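Local coordinates for cellobiose 2-epimerase (Caldibacillus thermoamylovorans, PDB 5ZHB), which catalyses the 2-epimerisation of cellobiose and probably of related disaccharides, turning the reducing-end glucose unit into mannose within an (alpha/alpha)6-barrel, at residues A[183-188]-A[247-251]; A[250-254]-A[375-379]; A[33-39]-A[362-368]; A[302-306]-A[352-358]. One frame throughout, in Å; residues are numbered along the deposited sequence. Where two conformers were deposited one is given.

Interaction 1 of 4, residues A[183-188]-A[247-251]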
# COMPACT_ATOMS: atom_id res chain seq x y z
N MET A 183 1.09 4.98 -12.47
CA MET A 183 2.01 4.05 -11.83
C MET A 183 1.35 3.50 -10.58
O MET A 183 1.40 2.28 -10.33
CB MET A 183 3.33 4.80 -11.53
CG MET A 183 4.35 4.04 -10.72
SD MET A 183 4.06 4.13 -8.93
CE MET A 183 4.47 5.84 -8.62
N ASN A 184 0.70 4.37 -9.82
CA ASN A 184 0.16 3.95 -8.53
C ASN A 184 -0.82 2.79 -8.69
O ASN A 184 -0.74 1.81 -7.95
CB ASN A 184 -0.46 5.12 -7.77
CG ASN A 184 -0.80 4.73 -6.35
OD1 ASN A 184 0.09 4.46 -5.55
ND2 ASN A 184 -2.09 4.65 -6.06
N THR A 185 -1.78 2.91 -9.63
CA THR A 185 -2.77 1.85 -9.82
C THR A 185 -2.10 0.55 -10.26
O THR A 185 -2.41 -0.50 -9.73
CB THR A 185 -3.84 2.29 -10.83
OG1 THR A 185 -4.54 3.39 -10.24
CG2 THR A 185 -4.84 1.19 -11.12
N HIS A 186 -1.14 0.64 -11.19
CA HIS A 186 -0.41 -0.52 -11.67
C HIS A 186 0.35 -1.20 -10.53
O HIS A 186 0.40 -2.43 -10.46
CB HIS A 186 0.46 -0.10 -12.87
CG HIS A 186 -0.40 0.12 -14.09
ND1 HIS A 186 -1.08 1.29 -14.31
CD2 HIS A 186 -0.71 -0.72 -15.12
CE1 HIS A 186 -1.79 1.17 -15.45
NE2 HIS A 186 -1.58 -0.04 -15.96
N LEU A 187 0.92 -0.40 -9.62
CA LEU A 187 1.71 -0.99 -8.53
C LEU A 187 0.82 -1.88 -7.67
O LEU A 187 1.19 -3.02 -7.32
CB LEU A 187 2.39 0.12 -7.72
CG LEU A 187 3.22 -0.32 -6.50
CD1 LEU A 187 4.28 -1.30 -6.91
CD2 LEU A 187 3.85 0.85 -5.80
N HIS A 188 -0.34 -1.32 -7.26
CA HIS A 188 -1.23 -2.03 -6.34
C HIS A 188 -1.98 -3.16 -7.03
O HIS A 188 -2.32 -4.15 -6.38
CB HIS A 188 -2.05 -1.04 -5.49
CG HIS A 188 -1.12 -0.24 -4.64
ND1 HIS A 188 -0.46 -0.80 -3.57
CD2 HIS A 188 -0.62 0.99 -4.78
CE1 HIS A 188 0.35 0.13 -3.05
NE2 HIS A 188 0.28 1.19 -3.77
N HIS A 247 7.25 5.67 -3.45
CA HIS A 247 6.75 4.70 -4.41
C HIS A 247 7.89 3.86 -5.00
O HIS A 247 7.77 2.66 -5.17
CB HIS A 247 5.97 5.34 -5.57
CG HIS A 247 4.59 5.76 -5.22
ND1 HIS A 247 4.32 7.06 -4.82
CD2 HIS A 247 3.42 5.11 -5.28
CE1 HIS A 247 3.01 7.16 -4.58
NE2 HIS A 247 2.45 5.99 -4.86
N ASP A 248 9.00 4.51 -5.34
CA ASP A 248 10.10 3.76 -5.96
C ASP A 248 10.61 2.64 -5.07
O ASP A 248 10.77 1.52 -5.52
CB ASP A 248 11.20 4.74 -6.35
CG ASP A 248 10.87 5.60 -7.56
OD1 ASP A 248 9.67 5.92 -7.74
OD2 ASP A 248 11.80 5.92 -8.32
N ILE A 249 10.91 2.95 -3.80
CA ILE A 249 11.55 1.97 -2.95
C ILE A 249 10.54 0.89 -2.56
O ILE A 249 10.90 -0.28 -2.43
CB ILE A 249 12.25 2.66 -1.76
CG1 ILE A 249 13.15 1.69 -1.02
CG2 ILE A 249 11.27 3.37 -0.80
CD1 ILE A 249 14.20 1.03 -1.91
N GLU A 250 9.26 1.28 -2.42
CA GLU A 250 8.20 0.31 -2.25
C GLU A 250 8.13 -0.63 -3.46
O GLU A 250 8.11 -1.84 -3.28
CB GLU A 250 6.88 1.07 -2.09
CG GLU A 250 5.67 0.15 -1.90
CD GLU A 250 4.34 0.91 -1.82
OE1 GLU A 250 4.24 2.03 -2.38
OE2 GLU A 250 3.41 0.38 -1.17
N ALA A 251 8.07 -0.07 -4.67
CA ALA A 251 7.99 -0.85 -5.89
C ALA A 251 9.17 -1.82 -6.02
O ALA A 251 8.98 -2.96 -6.43
CB ALA A 251 7.96 0.08 -7.08
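Two neighbouring inner helices of the (alpha/alpha)6-barrel, 183-199 and 245-262, meet near their N-terminal ends through N184 and H247, in the region where this family is expected to hold its sugar-binding pocket. The two short segments run nearly alongside each other, with axes 11.4 Å apart and 22° between their directions, so side chains must span the gap. H247 NE2 donates to N184 OD1 over 2.9 Å, and this oxygen lies close to the plane of the imidazole. The amide stands perpendicular to that ring, and the N-H reaches the carbonyl from above its plane, with an N-H...O angle of only 139°. On one face of the same ring sits the methyl of M183: the bends at chi2 and chi3 fold the thioether back until CE is 3.4 Å from H247 CG, while the sulfur lies obliquely to the ring. One turn further along the helices, L187 divides its methyls, placing CD1 3.9 Å from A251 CB and CD2 3.6 Å from E250 OE1. H188 turns its ring edge toward E250, CE1 being 3.6 Å from OE2, while its ND1 is bonded to E191. Since ND1 of H247 is hydrogen-bonded to S244 OG, both ring nitrogens are engaged. These bonds and a methyl over one face probably hold the imidazole's rotation, consistent with neighbours that orient a side chain of the probable sugar pocket.

Interaction 2 of 4, residues A[250-254]-A[375-379]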
# COMPACT_ATOMS: atom_id res chain seq x y z
N GLU A 250 9.26 1.28 -2.42
CA GLU A 250 8.20 0.31 -2.25
C GLU A 250 8.13 -0.63 -3.46
O GLU A 250 8.11 -1.84 -3.28
CB GLU A 250 6.88 1.07 -2.09
CG GLU A 250 5.67 0.15 -1.90
CD GLU A 250 4.34 0.91 -1.82
OE1 GLU A 250 4.24 2.03 -2.38
OE2 GLU A 250 3.41 0.38 -1.17
N ALA A 251 8.07 -0.07 -4.67
CA ALA A 251 7.99 -0.85 -5.89
C ALA A 251 9.17 -1.82 -6.02
O ALA A 251 8.98 -2.96 -6.43
CB ALA A 251 7.96 0.08 -7.08
N SER A 252 10.37 -1.35 -5.65
CA SER A 252 11.55 -2.19 -5.69
C SER A 252 11.25 -3.54 -5.06
O SER A 252 11.46 -4.57 -5.68
CB SER A 252 12.73 -1.53 -5.04
OG SER A 252 13.84 -2.41 -4.97
N TRP A 253 10.76 -3.56 -3.81
CA TRP A 253 10.64 -4.83 -3.12
C TRP A 253 9.32 -5.54 -3.44
O TRP A 253 9.30 -6.78 -3.44
CB TRP A 253 10.86 -4.68 -1.62
CG TRP A 253 9.72 -4.10 -0.83
CD1 TRP A 253 9.52 -2.79 -0.52
CD2 TRP A 253 8.66 -4.83 -0.19
NE1 TRP A 253 8.38 -2.64 0.22
CE2 TRP A 253 7.84 -3.88 0.45
CE3 TRP A 253 8.32 -6.17 -0.09
CZ2 TRP A 253 6.72 -4.25 1.19
CZ3 TRP A 253 7.19 -6.54 0.62
CH2 TRP A 253 6.43 -5.59 1.29
N LEU A 254 8.27 -4.79 -3.79
CA LEU A 254 7.04 -5.41 -4.28
C LEU A 254 7.25 -6.09 -5.64
O LEU A 254 6.79 -7.21 -5.83
CB LEU A 254 5.89 -4.42 -4.34
CG LEU A 254 5.37 -3.89 -3.00
CD1 LEU A 254 4.23 -2.92 -3.23
CD2 LEU A 254 4.93 -4.98 -2.03
N TYR A 375 -1.73 -0.57 7.40
CA TYR A 375 -1.14 -1.47 6.42
C TYR A 375 0.36 -1.22 6.26
O TYR A 375 1.15 -2.17 6.40
CB TYR A 375 -1.95 -1.42 5.13
CG TYR A 375 -1.24 -1.37 3.78
CD1 TYR A 375 -0.78 -2.52 3.16
CD2 TYR A 375 -1.11 -0.17 3.09
CE1 TYR A 375 -0.20 -2.50 1.89
CE2 TYR A 375 -0.53 -0.13 1.82
CZ TYR A 375 -0.05 -1.29 1.23
OH TYR A 375 0.50 -1.27 -0.04
N HIS A 376 0.77 0.03 5.98
CA HIS A 376 2.18 0.28 5.67
C HIS A 376 3.09 -0.05 6.86
O HIS A 376 4.10 -0.76 6.71
CB HIS A 376 2.38 1.72 5.21
CG HIS A 376 2.01 2.07 3.80
ND1 HIS A 376 2.68 1.56 2.70
CD2 HIS A 376 1.02 2.84 3.31
CE1 HIS A 376 2.10 2.02 1.58
NE2 HIS A 376 1.10 2.83 1.93
N ASN A 377 2.76 0.50 8.02
CA ASN A 377 3.62 0.35 9.19
C ASN A 377 3.55 -1.07 9.78
O ASN A 377 4.60 -1.60 10.19
CB ASN A 377 3.44 1.50 10.18
CG ASN A 377 2.06 1.65 10.76
OD1 ASN A 377 1.10 1.07 10.24
ND2 ASN A 377 1.94 2.46 11.81
N ALA A 378 2.37 -1.71 9.81
CA ALA A 378 2.29 -3.10 10.23
C ALA A 378 3.08 -4.00 9.29
O ALA A 378 3.82 -4.87 9.75
CB ALA A 378 0.87 -3.59 10.32
N ARG A 379 2.84 -3.84 7.98
CA ARG A 379 3.53 -4.64 6.99
C ARG A 379 5.05 -4.52 7.16
O ARG A 379 5.75 -5.52 7.07
CB ARG A 379 3.06 -4.23 5.58
CG ARG A 379 3.71 -5.14 4.54
CD ARG A 379 3.22 -4.99 3.13
NE ARG A 379 3.53 -3.67 2.58
CZ ARG A 379 3.17 -3.26 1.37
NH1 ARG A 379 2.54 -4.08 0.55
NH2 ARG A 379 3.48 -2.03 0.97
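Around E250 OE2 gather three side chains of helix 375-387, although not all of them bond to it. R379 NH2 makes a salt bridge across 3.2 Å, a weak hydrogen bond because its N-H...O angle is 135°; the oxygen lies near the guanidinium plane, but the carboxylate plane is turned almost perpendicular to it. Y375 OH and H376 CE1 are both 3.5 Å from the same oxygen, the imidazole meeting it with its edge. Each of these groups has its firmer polar partner elsewhere: Y375 OH bonds to E191, and H376 ND1 to E311.

The guanidinium of R379 is held between two aromatic residues. Over the centre of one face lies Y375 CE1, 3.4 Å above the plane; on the opposite face the benzo edge of W253 comes up, CZ2 being 3.5 Å from R379 NE. Because indole and guanidinium planes are 77° apart, the tryptophan abuts by its edge and does not stack. A nearly straight R379 chain that bends at chi3 (65°) delivers the group into this slot, where L254 CD2 also packs against NH1 at 3.6 Å. E191 and E311 make further salt bridges to NH1 and NH2 of the arginine, so its charge is probably well compensated inside the protein.

Such a buried network of acidic, basic and aromatic side chains, reaching across the middle of the barrel between inner helices that are not neighbours in the ring, is consistent with the floor of the pocket in an (alpha/alpha)6-barrel epimerase.

Interaction 3 of 4, residues A[33-39]-A[362-368]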
# COMPACT_ATOMS: atom_id res chain seq x y z
N GLY A 33 -13.91 5.89 11.56
CA GLY A 33 -13.40 6.33 10.27
C GLY A 33 -12.35 7.43 10.35
O GLY A 33 -11.69 7.70 9.36
N LEU A 34 -12.19 8.07 11.52
CA LEU A 34 -11.31 9.23 11.67
C LEU A 34 -10.86 9.36 13.12
O LEU A 34 -11.70 9.28 14.03
CB LEU A 34 -12.01 10.52 11.27
CG LEU A 34 -11.15 11.79 11.16
CD1 LEU A 34 -10.19 11.68 9.99
CD2 LEU A 34 -12.04 13.01 10.98
N VAL A 35 -9.53 9.53 13.30
CA VAL A 35 -8.94 10.05 14.51
C VAL A 35 -8.12 11.27 14.09
O VAL A 35 -7.17 11.12 13.33
CB VAL A 35 -8.06 9.01 15.20
CG1 VAL A 35 -7.42 9.60 16.45
CG2 VAL A 35 -8.82 7.72 15.50
N ASP A 36 -8.49 12.45 14.57
CA ASP A 36 -7.82 13.68 14.16
C ASP A 36 -6.50 13.79 14.91
O ASP A 36 -6.22 12.98 15.79
CB ASP A 36 -8.72 14.90 14.29
CG ASP A 36 -9.35 15.08 15.67
OD1 ASP A 36 -8.66 14.79 16.67
OD2 ASP A 36 -10.53 15.51 15.71
N TYR A 37 -5.69 14.78 14.51
CA TYR A 37 -4.38 15.03 15.07
C TYR A 37 -4.46 15.14 16.60
O TYR A 37 -3.53 14.74 17.29
CB TYR A 37 -3.82 16.35 14.55
CG TYR A 37 -2.49 16.69 15.19
CD1 TYR A 37 -1.37 15.93 14.91
CD2 TYR A 37 -2.38 17.71 16.14
CE1 TYR A 37 -0.14 16.22 15.47
CE2 TYR A 37 -1.16 17.99 16.74
CZ TYR A 37 -0.04 17.25 16.41
OH TYR A 37 1.18 17.50 16.97
N ASP A 38 -5.56 15.71 17.11
CA ASP A 38 -5.68 15.94 18.55
C ASP A 38 -6.29 14.72 19.25
O ASP A 38 -6.67 14.83 20.42
CB ASP A 38 -6.42 17.25 18.80
CG ASP A 38 -7.83 17.31 18.25
OD1 ASP A 38 -8.36 16.24 17.88
OD2 ASP A 38 -8.39 18.42 18.20
N LEU A 39 -6.41 13.58 18.55
CA LEU A 39 -6.79 12.30 19.14
C LEU A 39 -8.28 12.22 19.49
O LEU A 39 -8.68 11.23 20.12
CB LEU A 39 -5.90 11.89 20.31
CG LEU A 39 -4.40 11.89 20.04
CD1 LEU A 39 -3.67 11.47 21.30
CD2 LEU A 39 -4.03 10.98 18.84
N PRO A 362 5.65 17.59 14.30
CA PRO A 362 4.58 16.82 13.66
C PRO A 362 3.65 17.68 12.80
O PRO A 362 3.23 18.75 13.21
CB PRO A 362 3.84 16.12 14.81
CG PRO A 362 4.74 16.28 16.03
CD PRO A 362 5.65 17.47 15.77
N THR A 363 3.29 17.18 11.61
CA THR A 363 2.28 17.80 10.79
C THR A 363 0.93 17.54 11.45
O THR A 363 0.64 16.42 11.85
CB THR A 363 2.34 17.23 9.37
OG1 THR A 363 3.69 17.21 8.90
CG2 THR A 363 1.42 17.98 8.42
N LYS A 364 0.07 18.55 11.49
CA LYS A 364 -1.18 18.46 12.25
C LYS A 364 -2.27 17.88 11.37
O LYS A 364 -3.18 18.57 10.95
CB LYS A 364 -1.60 19.81 12.83
CG LYS A 364 -0.66 20.30 13.90
CD LYS A 364 -1.12 21.61 14.52
CE LYS A 364 -0.36 21.95 15.76
NZ LYS A 364 1.07 21.92 15.50
N ARG A 365 -2.10 16.60 11.05
CA ARG A 365 -2.96 15.86 10.16
C ARG A 365 -3.47 14.67 10.94
O ARG A 365 -2.85 14.31 11.94
CB ARG A 365 -2.16 15.29 8.98
CG ARG A 365 -1.80 16.32 7.93
CD ARG A 365 -1.67 15.67 6.58
NE ARG A 365 -2.98 15.14 6.19
CZ ARG A 365 -3.24 14.72 4.97
NH1 ARG A 365 -2.34 14.90 4.02
NH2 ARG A 365 -4.41 14.15 4.71
N GLU A 366 -4.55 14.07 10.47
CA GLU A 366 -5.20 12.96 11.16
C GLU A 366 -4.24 11.77 11.34
O GLU A 366 -3.37 11.51 10.51
CB GLU A 366 -6.48 12.58 10.45
CG GLU A 366 -6.30 11.80 9.14
CD GLU A 366 -6.19 12.68 7.91
OE1 GLU A 366 -5.79 13.86 8.00
OE2 GLU A 366 -6.59 12.17 6.84
N ILE A 367 -4.47 11.00 12.41
CA ILE A 367 -3.69 9.83 12.74
C ILE A 367 -4.32 8.60 12.12
O ILE A 367 -3.66 7.60 11.90
CB ILE A 367 -3.60 9.65 14.28
CG1 ILE A 367 -3.11 10.88 14.94
CG2 ILE A 367 -2.73 8.45 14.65
CD1 ILE A 367 -1.90 11.51 14.27
N ALA A 368 -5.63 8.64 11.93
CA ALA A 368 -6.34 7.54 11.33
C ALA A 368 -7.47 8.11 10.49
O ALA A 368 -8.18 9.03 10.93
CB ALA A 368 -6.86 6.60 12.39
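Y37 lays one face of its phenol ring over the backbone of K364, and the tyrosine buries more surface than any other residue of this contact. K364 CA lies 3.9 Å from the ring centroid, 21° off the normal, a CH-pi contact; the lysine is also the centre of an inverse gamma turn. Farther out the aliphatic chain of K364 continues obliquely across the same face, with CG 3.7 Å from Y37 CE2. The ring edge is lined by others: P362 CB approaches Y37 OH at 3.7 Å, and the carbonyl of R365 lies near the ring plane. With CG anti to the backbone N (chi1 176°), Y37 stretches from the type I turn 36-39 along segment 362-368.

Ahead of the turn, L34 and E366 cross at roughly a right angle, L34 CD1 touching E366 CB at 3.8 Å. V35 packs CG2 against A368 CB, also 3.8 Å away, while L39 CD2 reaches I367 CG1. A368 and I367 are covered in turn by W20 and F19 of helix 2-21, and R347 makes a cation-pi contact with Y37.

The backbones pair in step with these side chains. V35 N donates to A368 O over 2.8 Å. V35 O accepts from two amides, being 2.9 Å from I367 N and also bonded to A368 N. One residue of strand 34-35 thus faces two of segment 362-368, a classic beta bulge on a single antiparallel bridge that ties the segment after the first helix to the loop before the last.

Interaction 4 of 4, residues A[302-306]-A[352-358]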
# COMPACT_ATOMS: atom_id res chain seq x y z
N TYR A 302 10.47 18.26 1.46
CA TYR A 302 11.29 17.68 2.51
C TYR A 302 10.43 17.15 3.67
O TYR A 302 10.99 16.70 4.67
CB TYR A 302 12.27 18.73 3.05
CG TYR A 302 13.40 19.01 2.08
CD1 TYR A 302 14.41 18.07 1.89
CD2 TYR A 302 13.45 20.18 1.33
CE1 TYR A 302 15.43 18.28 0.98
CE2 TYR A 302 14.48 20.40 0.42
CZ TYR A 302 15.47 19.45 0.25
OH TYR A 302 16.48 19.61 -0.64
N THR A 303 9.11 17.11 3.50
CA THR A 303 8.25 16.48 4.50
C THR A 303 8.62 15.01 4.64
O THR A 303 8.78 14.32 3.63
CB THR A 303 6.78 16.58 4.09
OG1 THR A 303 6.49 17.94 3.84
CG2 THR A 303 5.85 16.07 5.19
N ARG A 304 8.77 14.55 5.88
CA ARG A 304 8.98 13.15 6.18
C ARG A 304 7.63 12.47 6.42
O ARG A 304 7.00 12.73 7.45
CB ARG A 304 9.84 12.98 7.43
CG ARG A 304 11.34 13.15 7.23
CD ARG A 304 11.70 14.63 7.02
NE ARG A 304 13.13 14.87 7.27
CZ ARG A 304 13.75 16.04 7.13
NH1 ARG A 304 13.14 17.05 6.56
NH2 ARG A 304 15.01 16.14 7.50
N VAL A 305 7.18 11.68 5.44
CA VAL A 305 5.85 11.08 5.45
C VAL A 305 6.02 9.68 5.98
O VAL A 305 6.95 8.99 5.56
CB VAL A 305 5.18 11.10 4.06
CG1 VAL A 305 3.83 10.40 4.06
CG2 VAL A 305 4.96 12.51 3.56
N TRP A 306 5.09 9.24 6.85
CA TRP A 306 5.26 8.00 7.60
C TRP A 306 5.46 6.79 6.67
O TRP A 306 6.41 6.01 6.85
CB TRP A 306 4.10 7.80 8.62
CG TRP A 306 2.98 6.91 8.14
CD1 TRP A 306 2.86 5.58 8.41
CD2 TRP A 306 1.90 7.23 7.25
NE1 TRP A 306 1.75 5.07 7.79
CE2 TRP A 306 1.15 6.05 7.06
CE3 TRP A 306 1.48 8.40 6.61
CZ2 TRP A 306 0.04 5.99 6.23
CZ3 TRP A 306 0.35 8.34 5.82
CH2 TRP A 306 -0.36 7.16 5.63
N TRP A 352 1.28 6.58 15.08
CA TRP A 352 2.30 7.30 14.33
C TRP A 352 1.69 8.59 13.78
O TRP A 352 0.55 8.66 13.34
CB TRP A 352 2.86 6.42 13.19
CG TRP A 352 3.63 5.19 13.60
CD1 TRP A 352 3.52 4.42 14.71
CD2 TRP A 352 4.71 4.59 12.83
NE1 TRP A 352 4.43 3.39 14.70
CE2 TRP A 352 5.18 3.48 13.54
CE3 TRP A 352 5.32 4.92 11.61
CZ2 TRP A 352 6.22 2.68 13.08
CZ3 TRP A 352 6.34 4.13 11.16
CH2 TRP A 352 6.81 3.04 11.88
N TYR A 353 2.51 9.63 13.72
CA TYR A 353 2.09 10.81 13.00
C TYR A 353 2.06 10.57 11.49
O TYR A 353 2.78 9.72 10.97
CB TYR A 353 3.08 11.94 13.26
CG TYR A 353 3.24 12.32 14.72
CD1 TYR A 353 2.17 12.82 15.46
CD2 TYR A 353 4.51 12.32 15.30
CE1 TYR A 353 2.35 13.19 16.79
CE2 TYR A 353 4.69 12.70 16.61
CZ TYR A 353 3.62 13.17 17.34
OH TYR A 353 3.87 13.57 18.61
N TRP A 354 1.20 11.32 10.81
CA TRP A 354 1.10 11.27 9.37
C TRP A 354 2.45 11.65 8.76
O TRP A 354 2.98 10.98 7.87
CB TRP A 354 -0.00 12.23 8.91
CG TRP A 354 -0.22 12.21 7.41
CD1 TRP A 354 0.65 12.69 6.47
CD2 TRP A 354 -1.37 11.76 6.68
NE1 TRP A 354 0.16 12.51 5.21
CE2 TRP A 354 -1.10 11.98 5.31
CE3 TRP A 354 -2.60 11.23 7.05
CZ2 TRP A 354 -2.01 11.67 4.31
CZ3 TRP A 354 -3.53 10.96 6.07
CH2 TRP A 354 -3.24 11.19 4.72
N SER A 355 2.99 12.78 9.23
CA SER A 355 4.24 13.28 8.69
C SER A 355 4.92 14.18 9.71
O SER A 355 4.31 14.57 10.70
CB SER A 355 4.03 13.96 7.34
OG SER A 355 3.13 15.04 7.41
N VAL A 356 6.19 14.48 9.43
CA VAL A 356 6.99 15.41 10.22
C VAL A 356 7.58 16.47 9.29
O VAL A 356 8.04 16.16 8.20
CB VAL A 356 8.10 14.69 11.02
CG1 VAL A 356 8.91 15.69 11.82
CG2 VAL A 356 7.52 13.60 11.90
N GLU A 357 7.48 17.73 9.71
CA GLU A 357 8.05 18.85 8.96
C GLU A 357 9.58 18.88 9.13
O GLU A 357 10.13 18.18 9.99
CB GLU A 357 7.46 20.16 9.46
CG GLU A 357 5.93 20.25 9.39
CD GLU A 357 5.35 20.07 8.01
OE1 GLU A 357 5.97 20.62 7.08
OE2 GLU A 357 4.32 19.39 7.83
N ALA A 358 10.26 19.69 8.30
CA ALA A 358 11.72 19.79 8.31
C ALA A 358 12.25 20.31 9.64
O ALA A 358 13.35 19.95 10.05
CB ALA A 358 12.19 20.68 7.19
O HOH W 1 3.63 19.11 4.99
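A chi1 of 97° at W306, away from the usual staggered positions, and a W354 side chain extended with CG anti to its backbone N (chi1 -178°) bring the two indoles together. They form an edge-to-face pair: W306 points the rim of its six-membered ring at the five-membered ring of W354, the centroids 5.2 Å apart and the planes at 61°. CZ3 of W306 is the atom that touches, 3.9 Å from W354 CD2. The opposite end of W306 meets W352, side chains crossing at about a right angle, and R365 adds a cation-pi contact to W354.

Next to this aromatic cluster the strands pair antiparallel. R304 and V356 form a hydrogen-bonded pair, the arginine N giving to V356 O at 2.9 Å and V356 N returning a bond to R304 O at 2.8 Å; V305 and S355 follow as a non-hydrogen-bonded pair. W306 N then bonds to W354 O over 2.9 Å, carrying the ladder into the first turn of a helix. At the other end T303 CG2 packs on S355 CB at 3.5 Å, and a water donates to both T303 OG1, also bonded to D301, and E357 OE2, also bonded to T363. R304 rests NH1 against A358 CA, while S290 and D288 hold the rest of its guanidinium and NH1 bonds to Y302 O.

Strand 355-356 is thereby the outer member of a four-stranded antiparallel sheet beside 299-305. V305 occupies the N-cap of inner helix 306-323, and the outer helix 326-343 presents Y338 to R304 and V356, and V339 to W352.

Interactions 1 and 2 share E250 on helix 245-262 and lie about 10 Å apart between centres; H188 CE1 of the first is 3.3 Å from Y375 OH of the second, so they make one continuous buried region, probably lining the sugar pocket. Interaction 4 touches interaction 2, W352 CD2 lying 3.6 Å from N377 ND2. Interactions 3 and 4 are peripheral, centres about 12 Å apart, and are linked by T363 OG1, which probably hydrogen-bonds to S355 OG (2.7 Å) and E357 OE2. Interaction 3 remains some 25 Å from interaction 1, centre to centre, joining an early and a late segment of the chain at the periphery.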